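Local coordinates for uncharacterized protein HI_0666 (Haemophilus influenzae, PDB 7CZO) that probably serves as the HipA N-terminal domain component of a three-part HipBA toxin-antitoxin system, although its own biochemical role is uncharacterised, at residues L19-Y31 and F44-F57. Numbering follows the deposited sequence.
Sequences LLREDHRGFHFSY and FPIEQSPFHSDTLF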
loop_
_atom_site.group_PDB
_atom_site.type_symbol
_atom_site.label_atom_id
_atom_site.label_comp_id
_atom_site.label_asym_id
_atom_site.label_seq_id
_atom_site.Cartn_x
_atom_site.Cartn_y
_atom_site.Cartn_z
ATOM N N LEU A 19 8.303 -1.749 -0.860
ATOM C CA LEU A 19 7.950 -0.329 -0.631
ATOM C C LEU A 19 6.773 0.073 -1.483
ATOM O O LEU A 19 6.759 -0.183 -2.667
ATOM C CB LEU A 19 9.121 0.577 -1.003
ATOM C CG LEU A 19 10.401 0.390 -0.189
ATOM C CD1 LEU A 19 11.593 0.929 -0.959
ATOM C CD2 LEU A 19 10.257 1.080 1.164
ATOM N N LEU A 20 5.773 0.706 -0.897
ATOM C CA LEU A 20 4.621 1.120 -1.671
ATOM C C LEU A 20 4.602 2.637 -1.590
ATOM O O LEU A 20 4.579 3.179 -0.481
ATOM C CB LEU A 20 3.368 0.510 -1.071
ATOM C CG LEU A 20 2.055 1.015 -1.638
ATOM C CD1 LEU A 20 1.810 0.508 -3.033
ATOM C CD2 LEU A 20 0.934 0.575 -0.720
ATOM N N ARG A 21 4.644 3.311 -2.745
ATOM C CA ARG A 21 4.842 4.775 -2.787
ATOM C C ARG A 21 3.761 5.336 -3.611
ATOM O O ARG A 21 3.291 4.661 -4.528
ATOM C CB ARG A 21 6.173 5.187 -3.425
ATOM C CG ARG A 21 7.295 4.197 -3.181
ATOM C CD ARG A 21 8.677 4.802 -3.229
ATOM N NE ARG A 21 9.252 4.945 -1.890
ATOM C CZ ARG A 21 10.493 5.368 -1.651
ATOM N NH1 ARG A 21 11.302 5.687 -2.667
ATOM N NH2 ARG A 21 10.928 5.469 -0.391
ATOM N N GLU A 22 3.339 6.556 -3.265
ATOM C CA GLU A 22 2.428 7.340 -4.112
ATOM C C GLU A 22 3.069 8.668 -4.497
ATOM O O GLU A 22 3.839 9.267 -3.716
ATOM C CB GLU A 22 1.127 7.625 -3.422
ATOM C CG GLU A 22 0.101 8.284 -4.320
ATOM C CD GLU A 22 -1.048 8.924 -3.555
ATOM O OE1 GLU A 22 -0.923 9.149 -2.321
ATOM O OE2 GLU A 22 -2.075 9.228 -4.208
ATOM N N ASP A 23 2.769 9.086 -5.730
ATOM C CA ASP A 23 3.237 10.355 -6.286
ATOM C C ASP A 23 2.172 10.856 -7.278
ATOM O O ASP A 23 1.121 10.175 -7.473
ATOM C CB ASP A 23 4.666 10.186 -6.896
ATOM C CG ASP A 23 4.714 9.402 -8.286
ATOM O OD1 ASP A 23 3.659 9.101 -8.976
ATOM O OD2 ASP A 23 5.883 9.101 -8.687
ATOM N N HIS A 24 2.427 12.011 -7.903
ATOM C CA HIS A 24 1.459 12.645 -8.837
ATOM C C HIS A 24 0.997 11.673 -9.893
ATOM O O HIS A 24 -0.188 11.662 -10.230
ATOM C CB HIS A 24 2.001 13.984 -9.463
ATOM C CG HIS A 24 2.598 13.876 -10.859
ATOM N ND1 HIS A 24 3.946 14.051 -11.115
ATOM C CD2 HIS A 24 2.016 13.700 -12.078
ATOM C CE1 HIS A 24 4.171 13.964 -12.416
ATOM N NE2 HIS A 24 3.018 13.734 -13.022
ATOM N N ARG A 25 1.922 10.862 -10.421
ATOM C CA ARG A 25 1.559 9.901 -11.469
ATOM C C ARG A 25 0.735 8.750 -10.908
ATOM O O ARG A 25 -0.196 8.274 -11.554
ATOM C CB ARG A 25 2.808 9.371 -12.175
ATOM C CG ARG A 25 2.995 9.977 -13.541
ATOM C CD ARG A 25 4.249 9.457 -14.182
ATOM N NE ARG A 25 5.407 10.079 -13.569
ATOM C CZ ARG A 25 5.845 11.296 -13.868
ATOM N NH1 ARG A 25 5.194 12.013 -14.753
ATOM N NH2 ARG A 25 6.924 11.807 -13.272
ATOM N N GLY A 26 1.084 8.283 -9.709
ATOM C CA GLY A 26 0.263 7.274 -9.038
ATOM C C GLY A 26 1.033 6.394 -8.086
ATOM O O GLY A 26 1.806 6.882 -7.253
ATOM N N PHE A 27 0.837 5.093 -8.235
ATOM C CA PHE A 27 1.242 4.104 -7.221
ATOM C C PHE A 27 2.308 3.104 -7.655
ATOM O O PHE A 27 2.274 2.549 -8.750
ATOM C CB PHE A 27 -0.001 3.362 -6.772
ATOM C CG PHE A 27 -1.064 4.283 -6.272
ATOM C CD1 PHE A 27 -0.933 4.901 -5.021
ATOM C CD2 PHE A 27 -2.158 4.591 -7.065
ATOM C CE1 PHE A 27 -1.891 5.779 -4.564
ATOM C CE2 PHE A 27 -3.122 5.477 -6.615
ATOM C CZ PHE A 27 -2.989 6.071 -5.363
ATOM N N HIS A 28 3.224 2.831 -6.756
ATOM C CA HIS A 28 4.423 2.107 -7.094
ATOM C C HIS A 28 4.685 1.117 -6.012
ATOM O O HIS A 28 5.021 1.491 -4.912
ATOM C CB HIS A 28 5.579 3.112 -7.241
ATOM C CG HIS A 28 5.180 4.310 -8.051
ATOM N ND1 HIS A 28 4.753 4.206 -9.359
ATOM C CD2 HIS A 28 5.049 5.612 -7.718
ATOM C CE1 HIS A 28 4.407 5.393 -9.806
ATOM N NE2 HIS A 28 4.567 6.261 -8.826
ATOM N N PHE A 29 4.492 -0.150 -6.323
ATOM C CA PHE A 29 4.942 -1.201 -5.454
ATOM C C PHE A 29 6.210 -1.776 -6.027
ATOM O O PHE A 29 6.276 -1.997 -7.232
ATOM C CB PHE A 29 3.896 -2.315 -5.315
ATOM C CG PHE A 29 4.397 -3.485 -4.516
ATOM C CD1 PHE A 29 4.865 -3.294 -3.211
ATOM C CD2 PHE A 29 4.465 -4.747 -5.069
ATOM C CE1 PHE A 29 5.381 -4.332 -2.463
ATOM C CE2 PHE A 29 4.972 -5.791 -4.331
ATOM C CZ PHE A 29 5.428 -5.581 -3.023
ATOM N N SER A 30 7.182 -2.066 -5.158
ATOM C CA SER A 30 8.408 -2.739 -5.559
ATOM C C SER A 30 8.945 -3.647 -4.460
ATOM O O SER A 30 8.894 -3.295 -3.278
ATOM C CB SER A 30 9.489 -1.715 -5.918
ATOM O OG SER A 30 9.866 -0.933 -4.783
ATOM N N TYR A 31 9.454 -4.815 -4.855
ATOM C CA TYR A 31 10.028 -5.795 -3.909
ATOM C C TYR A 31 11.473 -5.433 -3.583
ATOM O O TYR A 31 12.237 -5.121 -4.466
ATOM C CB TYR A 31 10.038 -7.205 -4.541
ATOM C CG TYR A 31 8.719 -7.936 -4.564
ATOM C CD1 TYR A 31 8.150 -8.390 -3.383
ATOM C CD2 TYR A 31 8.062 -8.198 -5.750
ATOM C CE1 TYR A 31 6.962 -9.068 -3.381
ATOM C CE2 TYR A 31 6.834 -8.857 -5.769
ATOM C CZ TYR A 31 6.302 -9.298 -4.570
ATOM O OH TYR A 31 5.108 -9.990 -4.528
ATOM N N PHE A 44 1.650 -9.917 -8.089
ATOM C CA PHE A 44 2.988 -9.391 -7.840
ATOM C C PHE A 44 4.026 -10.505 -7.773
ATOM O O PHE A 44 4.579 -10.801 -6.725
ATOM C CB PHE A 44 3.030 -8.604 -6.533
ATOM C CG PHE A 44 2.197 -7.348 -6.542
ATOM C CD1 PHE A 44 2.237 -6.469 -7.621
ATOM C CD2 PHE A 44 1.423 -7.016 -5.442
ATOM C CE1 PHE A 44 1.493 -5.312 -7.621
ATOM C CE2 PHE A 44 0.673 -5.855 -5.427
ATOM C CZ PHE A 44 0.707 -5.003 -6.520
ATOM N N PRO A 45 4.320 -11.115 -8.920
ATOM C CA PRO A 45 5.484 -11.995 -8.978
ATOM C C PRO A 45 6.796 -11.235 -8.787
ATOM O O PRO A 45 7.007 -10.174 -9.367
ATOM C CB PRO A 45 5.424 -12.570 -10.387
ATOM C CG PRO A 45 4.042 -12.274 -10.904
ATOM C CD PRO A 45 3.589 -11.042 -10.198
ATOM N N ILE A 46 7.681 -11.827 -8.016
ATOM C CA ILE A 46 8.960 -11.225 -7.660
ATOM C C ILE A 46 9.815 -10.817 -8.838
ATOM O O ILE A 46 10.573 -9.855 -8.741
ATOM C CB ILE A 46 9.748 -12.217 -6.790
ATOM C CG1 ILE A 46 8.857 -12.625 -5.590
ATOM C CG2 ILE A 46 11.110 -11.650 -6.403
ATOM C CD1 ILE A 46 9.548 -12.870 -4.270
ATOM N N GLU A 47 9.678 -11.519 -9.958
ATOM C CA GLU A 47 10.528 -11.306 -11.143
ATOM C C GLU A 47 10.082 -10.114 -11.957
ATOM O O GLU A 47 10.833 -9.636 -12.806
ATOM C CB GLU A 47 10.512 -12.538 -12.042
ATOM C CG GLU A 47 11.048 -13.803 -11.367
ATOM C CD GLU A 47 10.072 -14.470 -10.381
ATOM O OE1 GLU A 47 10.590 -15.187 -9.489
ATOM O OE2 GLU A 47 8.816 -14.293 -10.491
ATOM N N GLN A 48 8.859 -9.647 -11.711
ATOM C CA GLN A 48 8.305 -8.484 -12.408
ATOM C C GLN A 48 8.414 -7.170 -11.642
ATOM O O GLN A 48 8.063 -6.096 -12.161
ATOM C CB GLN A 48 6.860 -8.747 -12.734
ATOM C CG GLN A 48 6.701 -10.065 -13.469
ATOM C CD GLN A 48 5.305 -10.269 -14.023
ATOM O OE1 GLN A 48 4.368 -9.560 -13.665
ATOM N NE2 GLN A 48 5.163 -11.247 -14.905
ATOM N N SER A 49 8.905 -7.232 -10.413
ATOM C CA SER A 49 9.063 -6.005 -9.668
ATOM C C SER A 49 10.013 -5.093 -10.443
ATOM O O SER A 49 11.006 -5.556 -10.979
ATOM C CB SER A 49 9.650 -6.326 -8.327
ATOM O OG SER A 49 9.741 -5.183 -7.539
ATOM N N PRO A 50 9.739 -3.791 -10.494
ATOM C CA PRO A 50 8.697 -3.044 -9.831
ATOM C C PRO A 50 7.491 -2.968 -10.669
ATOM O O PRO A 50 7.553 -3.283 -11.842
ATOM C CB PRO A 50 9.280 -1.647 -9.759
ATOM C CG PRO A 50 10.019 -1.545 -11.040
ATOM C CD PRO A 50 10.631 -2.900 -11.254
ATOM N N PHE A 51 6.417 -2.527 -10.023
ATOM C CA PHE A 51 5.103 -2.332 -10.590
ATOM C C PHE A 51 4.703 -0.864 -10.380
ATOM O O PHE A 51 5.117 -0.203 -9.411
ATOM C CB PHE A 51 4.061 -3.224 -9.899
ATOM C CG PHE A 51 4.493 -4.651 -9.720
ATOM C CD1 PHE A 51 5.221 -5.027 -8.611
ATOM C CD2 PHE A 51 4.161 -5.608 -10.652
ATOM C CE1 PHE A 51 5.646 -6.311 -8.454
ATOM C CE2 PHE A 51 4.581 -6.901 -10.502
ATOM C CZ PHE A 51 5.339 -7.244 -9.410
ATOM N N HIS A 52 3.879 -0.371 -11.300
ATOM C CA HIS A 52 3.533 1.046 -11.386
ATOM C C HIS A 52 2.119 1.078 -11.848
ATOM O O HIS A 52 1.769 0.297 -12.712
ATOM C CB HIS A 52 4.367 1.746 -12.439
ATOM C CG HIS A 52 5.834 1.751 -12.161
ATOM N ND1 HIS A 52 6.384 2.361 -11.054
ATOM C CD2 HIS A 52 6.875 1.258 -12.872
ATOM C CE1 HIS A 52 7.702 2.225 -11.082
ATOM N NE2 HIS A 52 8.025 1.550 -12.173
ATOM N N SER A 53 1.291 1.953 -11.280
ATOM C CA SER A 53 -0.068 2.118 -11.811
ATOM C C SER A 53 -0.562 3.527 -11.557
ATOM O O SER A 53 -0.033 4.245 -10.700
ATOM C CB SER A 53 -1.004 1.077 -11.195
ATOM O OG SER A 53 -2.296 1.130 -11.767
ATOM N N ASP A 54 -1.549 3.947 -12.328
ATOM C CA ASP A 54 -2.120 5.277 -12.121
ATOM C C ASP A 54 -3.280 5.176 -11.142
ATOM O O ASP A 54 -3.838 6.176 -10.739
ATOM C CB ASP A 54 -2.546 5.938 -13.443
ATOM C CG ASP A 54 -3.570 5.122 -14.218
ATOM O OD1 ASP A 54 -3.934 4.007 -13.765
ATOM O OD2 ASP A 54 -4.015 5.608 -15.288
ATOM N N THR A 55 -3.662 3.969 -10.770
ATOM C CA THR A 55 -4.633 3.820 -9.707
ATOM C C THR A 55 -4.257 2.668 -8.807
ATOM O O THR A 55 -3.707 1.650 -9.263
ATOM C CB THR A 55 -5.991 3.458 -10.238
ATOM O OG1 THR A 55 -5.856 2.192 -10.860
ATOM C CG2 THR A 55 -6.494 4.506 -11.229
ATOM N N LEU A 56 -4.615 2.838 -7.539
ATOM C CA LEU A 56 -4.228 1.946 -6.487
ATOM C C LEU A 56 -4.398 0.482 -6.901
ATOM O O LEU A 56 -5.496 -0.038 -7.132
ATOM C CB LEU A 56 -5.049 2.274 -5.218
ATOM C CG LEU A 56 -4.747 1.389 -4.008
ATOM C CD1 LEU A 56 -3.325 1.598 -3.496
ATOM C CD2 LEU A 56 -5.766 1.620 -2.918
ATOM N N PHE A 57 -3.279 -0.198 -6.994
ATOM C CA PHE A 57 -3.297 -1.630 -7.204
ATOM C C PHE A 57 -4.518 -2.297 -6.561
ATOM O O PHE A 57 -4.733 -2.212 -5.371
ATOM C CB PHE A 57 -2.018 -2.203 -6.626
ATOM C CG PHE A 57 -0.766 -1.587 -7.220
ATOM C CD1 PHE A 57 -0.394 -1.877 -8.506
ATOM C CD2 PHE A 57 0.007 -0.720 -6.496
ATOM C CE1 PHE A 57 0.730 -1.333 -9.058
ATOM C CE2 PHE A 57 1.137 -0.168 -7.039
ATOM C CZ PHE A 57 1.497 -0.470 -8.334
#
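Phe29 sets its CD2 atom over the centre of the Phe44 ring, CD2 standing 3.8 Å from Phe44 CG with the two planes inclined at 49°. Phe29 CG is anti to the backbone N (chi1 175°), which carries the ring alongside Phe51; these two rings point the same way and meet rim to rim, their planes nearly parallel but stepped. Phe44 in turn has its CD1 over the middle of the Phe51 ring, closing a three-ring aromatic cluster, and Phe60 of helix 58-62 meets Phe29 from outside it. Tyr31 lies between Phe29 CE2 on one face and Ile46 CG1 on the other. Its hydroxyl is hydrogen-bonded to Leu40 N, while its backbone N gives a nearly straight bond to Ser49 OG (2.7 Å, 167°), just ahead of the cis peptide that precedes Pro50. Strand 51-53 runs antiparallel to strand 27-31 as an edge strand of the five-stranded antiparallel sheet of this HipA N-terminal domain. Reciprocal bonds join Phe27 and Ser53, Phe27 N to Ser53 O at 2.7 Å and Ser53 N to Phe27 O at 2.8 Å, and Phe51 N reaches Phe29 O at 2.8 Å. On the face bearing the histidines, His28 ND1 and His52 ND1 share a hydrogen bond of 3.0 Å. His28 NE2 donates to Asp23 OD1; OD1 lies in the imidazole plane, whereas NE2 comes from well above the carboxylate plane, so both ring nitrogens are engaged and the imidazole's rotation is fixed. Beyond Phe27, whose ring takes Leu56 CB over one face in a CH-pi contact, the Phe57 rim packs against Leu20 CD1.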